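Local coordinates for glutathione-specific gamma-glutamylcyclotransferase (Saccharomyces cerevisiae S288c, PDB 5HWI), which catalyses the cleavage of glutathione into 5-oxo-L-proline and the dipeptide Cys-Gly, acting on glutathione but not on other gamma-glutamyl peptides, at residues A[28-33]-A[94-99]; A[126-131]-A[154-159]. The protein carries 4 engineered substitutions. All coordinates share one frame; numbering follows the deposited sequence.

Contacts 1 and 2 are two seams of one mixed five-stranded sheet, with one seam between them, in the core of this gamma-glutamylcyclotransferase of the ChaC subfamily. Across the sheet the strands run 8-12, 91-99, 26-33, 120-128, 155-162; contact 1 joins the second and third, contact 2 the fourth and fifth. Their centres lie about 6 Å apart, and strands 26-33 and 120-128 pair directly between them. Along the chain contact 1 closes before contact 2 opens. Strands 8-12 and 155-162 also pair. V96 and I32 of contact 1 and T158 of contact 2 pack on L11, which places both seams beside the probable substrate-binding segment.

Contact 1 (A[28-33]-A[94-99]); sequences IPAIIH and GVVYYI
I28, P29 and A30 pair with V96, V95 and G94 as neighbouring antiparallel strands in the central sheet of the gamma-glutamylcyclotransferase fold. The short segments run at 126° to one another; three rungs fall within them, and the ladder runs on through I32 and T92. Backbone hydrogen bonds come first. I28 and V96 exchange a reciprocal pair, I28 N to V96 O at 2.9 Å and V96 N to I28 O at 2.8 Å. A30 and G94 form the second pair: G94 N reaches A30 O at 2.9 Å, whereas A30 N approaches G94 O from 45° above the carbonyl plane, consistent with the twist between the strands. Between these pairs lies P29 opposite V95, a non-hydrogen-bonded rung with the two CA atoms 4.3 Å apart. A proline fits such a rung well, because its missing N-H is not needed on this side; its carbonyl turns to E129 on strand 120-128. A CA-H...O contact supplements the ladder, V95 CA lying 3.3 Å from I28 O. Apolar packing occupies the sheet face that carries I28, A30 and V96. The chi1 of V96 (-67°) places its methyls on two different partners: CG1 meets A30 CB at 3.9 Å, and CG2 meets I28 CB at 3.8 Å. V126 and L128 of strand 120-128 and L11 of strand 8-12 also pack on V96, making this face part of the protein core. On its far edge, strand 91-99 bonds through V95 and Y97 to G12 and V10, which belong to the probable substrate-binding segment. Beyond the A30-G94 pair, I32 turns the end of its side chain back, setting CD1 3.9 Å from G94 N.

Contact 2 (A[126-131]-A[154-159]); sequences VHLETN and RVLLTS
V126, H127 and L128 run antiparallel to L156, V155 and R154, forming the last seam of the central sheet before strand 155-162 pairs with strand 8-12. The tight part lies on the face carrying V126, L128, L156 and T158. There L128 CD2 meets L156 CD2 at 3.9 Å; with CG of L156 trans to its backbone N (chi1 176°), the leucine branches reach each other across the strand gap. V126 lies at the far end of this face, beside CG2 of T158, but how closely they meet is doubtful because T158 has two conformers. A30 and I32 of strand 26-33 also pack on V126, and L11 meets T158, so this row belongs to the core. Three backbone hydrogen bonds run along the seam: V126 N bonds to L156 O at 2.9 Å, L156 N returns the bond to V126 O, and L128 N reaches R154 O at 2.8 Å. The opposite face is looser. V155 CG2 sits over one face of the H127 imidazole, offset toward its rim, and comes no nearer than 4.2 Å to H127 CD2. The ring also meets those of H33 and H148, while ND1 bonds to the S151 hydroxyl. At the R154 end the strands part, and a water spans the opening, donating to L128 O at 2.7 Å and accepting from R154 N at 2.9 Å. The guanidinium group leads away, its NH1 bonding to L145 O. The chemistry thus divides the seam: apolar branches press together where direct backbone bonds satisfy the buried polar groups, and where the strands diverge the water satisfies L128 O and R154 N, which do not bond to each other directly.

Contact 1 (A[28-33]-A[94-99])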
loop_
_atom_site.group_PDB
_atom_site.type_symbol
_atom_site.label_atom_id
_atom_site.label_comp_id
_atom_site.label_asym_id
_atom_site.label_seq_id
_atom_site.Cartn_x
_atom_site.Cartn_y
_atom_site.Cartn_z
ATOM N N ILE A 28 10.949 -8.566 -2.501
ATOM C CA ILE A 28 10.628 -9.475 -1.399
ATOM C C ILE A 28 9.246 -9.132 -0.867
ATOM O O ILE A 28 8.998 -7.978 -0.516
ATOM C CB ILE A 28 11.653 -9.375 -0.256
ATOM C CG1 ILE A 28 13.045 -9.557 -0.855
ATOM C CG2 ILE A 28 11.397 -10.491 0.791
ATOM C CD1 ILE A 28 14.140 -9.408 0.194
ATOM N N PRO A 29 8.366 -10.110 -0.699
ATOM C CA PRO A 29 7.105 -9.911 0.044
ATOM C C PRO A 29 7.340 -9.389 1.440
ATOM O O PRO A 29 8.252 -9.850 2.156
ATOM C CB PRO A 29 6.516 -11.331 0.100
ATOM C CG PRO A 29 7.118 -11.996 -1.161
ATOM C CD PRO A 29 8.515 -11.479 -1.225
ATOM N N ALA A 30 6.491 -8.435 1.848
ATOM C CA ALA A 30 6.713 -7.710 3.093
ATOM C C ALA A 30 5.402 -7.566 3.858
ATOM O O ALA A 30 4.398 -7.193 3.257
ATOM C CB ALA A 30 7.276 -6.319 2.819
ATOM N N ILE A 31 5.425 -7.861 5.156
ATOM C CA ILE A 31 4.282 -7.666 6.049
ATOM C C ILE A 31 4.480 -6.325 6.731
ATOM O O ILE A 31 5.452 -6.129 7.467
ATOM C CB ILE A 31 4.163 -8.765 7.109
ATOM C CG1 ILE A 31 4.305 -10.190 6.537
ATOM C CG2 ILE A 31 2.899 -8.567 7.918
ATOM C CD1 ILE A 31 3.506 -10.426 5.375
ATOM N N ILE A 32 3.573 -5.393 6.492
ATOM C CA ILE A 32 3.659 -4.070 7.091
ATOM C C ILE A 32 2.776 -4.089 8.347
ATOM O O ILE A 32 1.539 -4.070 8.237
ATOM C CB ILE A 32 3.185 -2.985 6.114
ATOM C CG1 ILE A 32 3.886 -3.128 4.750
ATOM C CG2 ILE A 32 3.540 -1.616 6.660
ATOM C CD1 ILE A 32 3.015 -2.656 3.556
ATOM N N HIS A 33 3.379 -4.073 9.521
ATOM C CA HIS A 33 2.559 -3.969 10.743
ATOM C C HIS A 33 2.373 -2.508 11.131
ATOM O O HIS A 33 3.239 -1.667 10.887
ATOM C CB HIS A 33 3.166 -4.746 11.920
ATOM C CG HIS A 33 3.081 -6.231 11.761
ATOM N ND1 HIS A 33 2.003 -6.969 12.196
ATOM C CD2 HIS A 33 3.918 -7.112 11.156
ATOM C CE1 HIS A 33 2.194 -8.245 11.907
ATOM N NE2 HIS A 33 3.352 -8.360 11.283
ATOM N N GLY A 94 2.609 -5.887 1.404
ATOM C CA GLY A 94 3.183 -5.226 0.249
ATOM C C GLY A 94 4.456 -5.962 -0.228
ATOM O O GLY A 94 4.632 -7.152 0.056
ATOM N N VAL A 95 5.304 -5.280 -0.989
ATOM C CA VAL A 95 6.592 -5.844 -1.393
ATOM C C VAL A 95 7.636 -4.759 -1.216
ATOM O O VAL A 95 7.346 -3.564 -1.308
ATOM C CB VAL A 95 6.635 -6.361 -2.843
ATOM C CG1 VAL A 95 5.810 -7.626 -2.983
ATOM C CG2 VAL A 95 6.170 -5.264 -3.813
ATOM N N VAL A 96 8.872 -5.181 -0.976
ATOM C CA VAL A 96 9.974 -4.248 -0.920
ATOM C C VAL A 96 10.896 -4.530 -2.105
ATOM O O VAL A 96 11.164 -5.695 -2.456
ATOM C CB VAL A 96 10.754 -4.291 0.426
ATOM C CG1 VAL A 96 9.882 -3.811 1.499
ATOM C CG2 VAL A 96 11.249 -5.681 0.716
ATOM N N TYR A 97 11.382 -3.458 -2.727
ATOM C CA TYR A 97 12.319 -3.522 -3.843
ATOM C C TYR A 97 13.689 -3.014 -3.391
ATOM O O TYR A 97 13.756 -2.024 -2.651
ATOM C CB TYR A 97 11.857 -2.620 -4.995
ATOM C CG TYR A 97 10.554 -3.057 -5.605
ATOM C CD1 TYR A 97 10.559 -3.938 -6.641
ATOM C CD2 TYR A 97 9.320 -2.564 -5.129
ATOM C CE1 TYR A 97 9.371 -4.352 -7.253
ATOM C CE2 TYR A 97 8.105 -3.003 -5.701
ATOM C CZ TYR A 97 8.154 -3.876 -6.754
ATOM O OH TYR A 97 7.007 -4.350 -7.357
ATOM N N TYR A 98 14.775 -3.658 -3.849
ATOM C CA TYR A 98 16.094 -3.093 -3.646
ATOM C C TYR A 98 16.550 -2.467 -4.946
ATOM O O TYR A 98 16.544 -3.131 -5.991
ATOM C CB TYR A 98 17.111 -4.154 -3.196
ATOM C CG TYR A 98 18.456 -3.562 -2.886
ATOM C CD1 TYR A 98 18.648 -2.775 -1.719
ATOM C CD2 TYR A 98 19.560 -3.790 -3.723
ATOM C CE1 TYR A 98 19.902 -2.261 -1.409
ATOM C CE2 TYR A 98 20.821 -3.267 -3.422
ATOM C CZ TYR A 98 20.986 -2.508 -2.280
ATOM O OH TYR A 98 22.232 -2.001 -2.047
ATOM N N ILE A 99 16.928 -1.199 -4.885
ATOM C CA ILE A 99 17.572 -0.502 -5.998
ATOM C C ILE A 99 19.049 -0.354 -5.651
ATOM O O ILE A 99 19.381 0.306 -4.654
ATOM C CB ILE A 99 16.954 0.881 -6.265
ATOM C CG1 ILE A 99 15.431 0.869 -6.023
ATOM C CG2 ILE A 99 17.344 1.359 -7.697
ATOM C CD1 ILE A 99 14.715 -0.037 -7.022
#

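Contact 2 (A[126-131]-A[154-159])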
loop_
_atom_site.group_PDB
_atom_site.type_symbol
_atom_site.label_atom_id
_atom_site.label_comp_id
_atom_site.label_asym_id
_atom_site.label_seq_id
_atom_site.Cartn_x
_atom_site.Cartn_y
_atom_site.Cartn_z
ATOM N N VAL A 126 9.311 -3.274 8.117
ATOM C CA VAL A 126 8.444 -4.332 7.583
ATOM C C VAL A 126 9.049 -5.665 7.968
ATOM O O VAL A 126 10.245 -5.761 8.264
ATOM C CB VAL A 126 8.280 -4.280 6.044
ATOM C CG1 VAL A 126 7.702 -2.952 5.657
ATOM C CG2 VAL A 126 9.648 -4.528 5.317
ATOM N N HIS A 127 8.201 -6.690 8.017
ATOM C CA HIS A 127 8.668 -8.038 8.291
ATOM C C HIS A 127 8.821 -8.743 6.950
ATOM O O HIS A 127 7.895 -8.730 6.134
ATOM C CB HIS A 127 7.696 -8.828 9.162
ATOM C CG HIS A 127 7.481 -8.258 10.521
ATOM N ND1 HIS A 127 7.134 -9.041 11.598
ATOM C CD2 HIS A 127 7.494 -6.980 10.970
ATOM C CE1 HIS A 127 6.993 -8.276 12.669
ATOM N NE2 HIS A 127 7.196 -7.018 12.313
ATOM N N LEU A 128 9.990 -9.361 6.706
ATOM C CA LEU A 128 10.197 -9.958 5.396
ATOM C C LEU A 128 9.648 -11.377 5.325
ATOM O O LEU A 128 9.894 -12.210 6.193
ATOM C CB LEU A 128 11.696 -9.976 5.046
ATOM C CG LEU A 128 12.341 -8.612 4.967
ATOM C CD1 LEU A 128 13.848 -8.812 4.669
ATOM C CD2 LEU A 128 11.720 -7.716 3.912
ATOM N N GLU A 129 8.962 -11.686 4.238
ATOM C CA GLU A 129 8.568 -13.076 4.007
ATOM C C GLU A 129 9.400 -13.601 2.835
ATOM O O GLU A 129 9.023 -13.474 1.661
ATOM C CB GLU A 129 7.043 -13.185 3.758
ATOM C CG GLU A 129 6.604 -14.580 3.336
ATOM C CD GLU A 129 6.604 -15.614 4.469
ATOM O OE1 GLU A 129 7.098 -15.328 5.582
ATOM O OE2 GLU A 129 6.126 -16.744 4.220
ATOM N N THR A 130 10.538 -14.203 3.156
ATOM C CA THR A 130 11.511 -14.586 2.146
ATOM C C THR A 130 11.251 -15.999 1.650
ATOM O O THR A 130 10.772 -16.871 2.392
ATOM C CB THR A 130 12.935 -14.500 2.732
ATOM O OG1 THR A 130 12.976 -15.228 3.976
ATOM C CG2 THR A 130 13.317 -13.033 2.977
ATOM N N ASN A 131 11.636 -16.246 0.400
ATOM C CA ASN A 131 11.655 -17.620 -0.088
ATOM C C ASN A 131 13.101 -18.124 -0.064
ATOM O O ASN A 131 14.020 -17.414 0.363
ATOM C CB ASN A 131 11.003 -17.717 -1.479
ATOM C CG ASN A 131 11.726 -16.894 -2.546
ATOM O OD1 ASN A 131 12.948 -16.843 -2.597
ATOM N ND2 ASN A 131 10.968 -16.313 -3.440
ATOM N N ARG A 154 12.465 -11.577 9.898
ATOM C CA ARG A 154 13.476 -10.528 9.849
ATOM C C ARG A 154 12.808 -9.175 9.599
ATOM O O ARG A 154 11.913 -9.055 8.755
ATOM C CB ARG A 154 14.490 -10.803 8.737
ATOM C CG ARG A 154 15.269 -12.155 8.846
ATOM C CD ARG A 154 16.101 -12.198 10.096
ATOM N NE ARG A 154 16.862 -13.449 10.132
ATOM C CZ ARG A 154 17.828 -13.686 11.008
ATOM N NH1 ARG A 154 18.176 -12.741 11.895
ATOM N NH2 ARG A 154 18.467 -14.865 11.011
ATOM N N VAL A 155 13.251 -8.151 10.334
ATOM C CA VAL A 155 12.677 -6.806 10.214
ATOM C C VAL A 155 13.637 -5.898 9.449
ATOM O O VAL A 155 14.826 -5.797 9.802
ATOM C CB VAL A 155 12.367 -6.221 11.601
ATOM C CG1 VAL A 155 11.790 -4.832 11.461
ATOM C CG2 VAL A 155 11.445 -7.186 12.374
ATOM N N LEU A 156 13.096 -5.173 8.469
ATOM C CA LEU A 156 13.871 -4.339 7.551
ATOM C C LEU A 156 13.323 -2.926 7.558
ATOM O O LEU A 156 12.102 -2.755 7.474
ATOM C CB LEU A 156 13.779 -4.884 6.126
ATOM C CG LEU A 156 14.491 -4.014 5.112
ATOM C CD1 LEU A 156 16.004 -4.125 5.348
ATOM C CD2 LEU A 156 14.059 -4.555 3.670
ATOM N N LEU A 157 14.214 -1.923 7.686
ATOM C CA LEU A 157 13.841 -0.524 7.539
ATOM C C LEU A 157 13.797 -0.174 6.055
ATOM O O LEU A 157 14.794 -0.371 5.350
ATOM C CB LEU A 157 14.841 0.385 8.240
ATOM C CG LEU A 157 14.261 1.798 8.429
ATOM C CD1 LEU A 157 13.088 1.796 9.460
ATOM C CD2 LEU A 157 15.359 2.780 8.893
ATOM N N THR A 158 12.655 0.336 5.564
ATOM C CA THR A 158 12.472 0.601 4.131
ATOM C C THR A 158 11.783 1.948 3.923
ATOM O O THR A 158 10.956 2.345 4.736
ATOM C CB THR A 158 11.650 -0.540 3.439
ATOM O OG1 THR A 158 11.406 -0.236 2.051
ATOM C CG2 THR A 158 10.285 -0.858 4.164
ATOM N N SER A 159 12.122 2.651 2.828
ATOM C CA SER A 159 11.469 3.914 2.496
ATOM C C SER A 159 10.101 3.593 1.877
ATOM O O SER A 159 9.861 2.487 1.385
ATOM C CB SER A 159 12.292 4.786 1.540
ATOM O OG SER A 159 12.375 4.165 0.238
HETATM O O HOH W 1 12.008 -13.204 7.529
#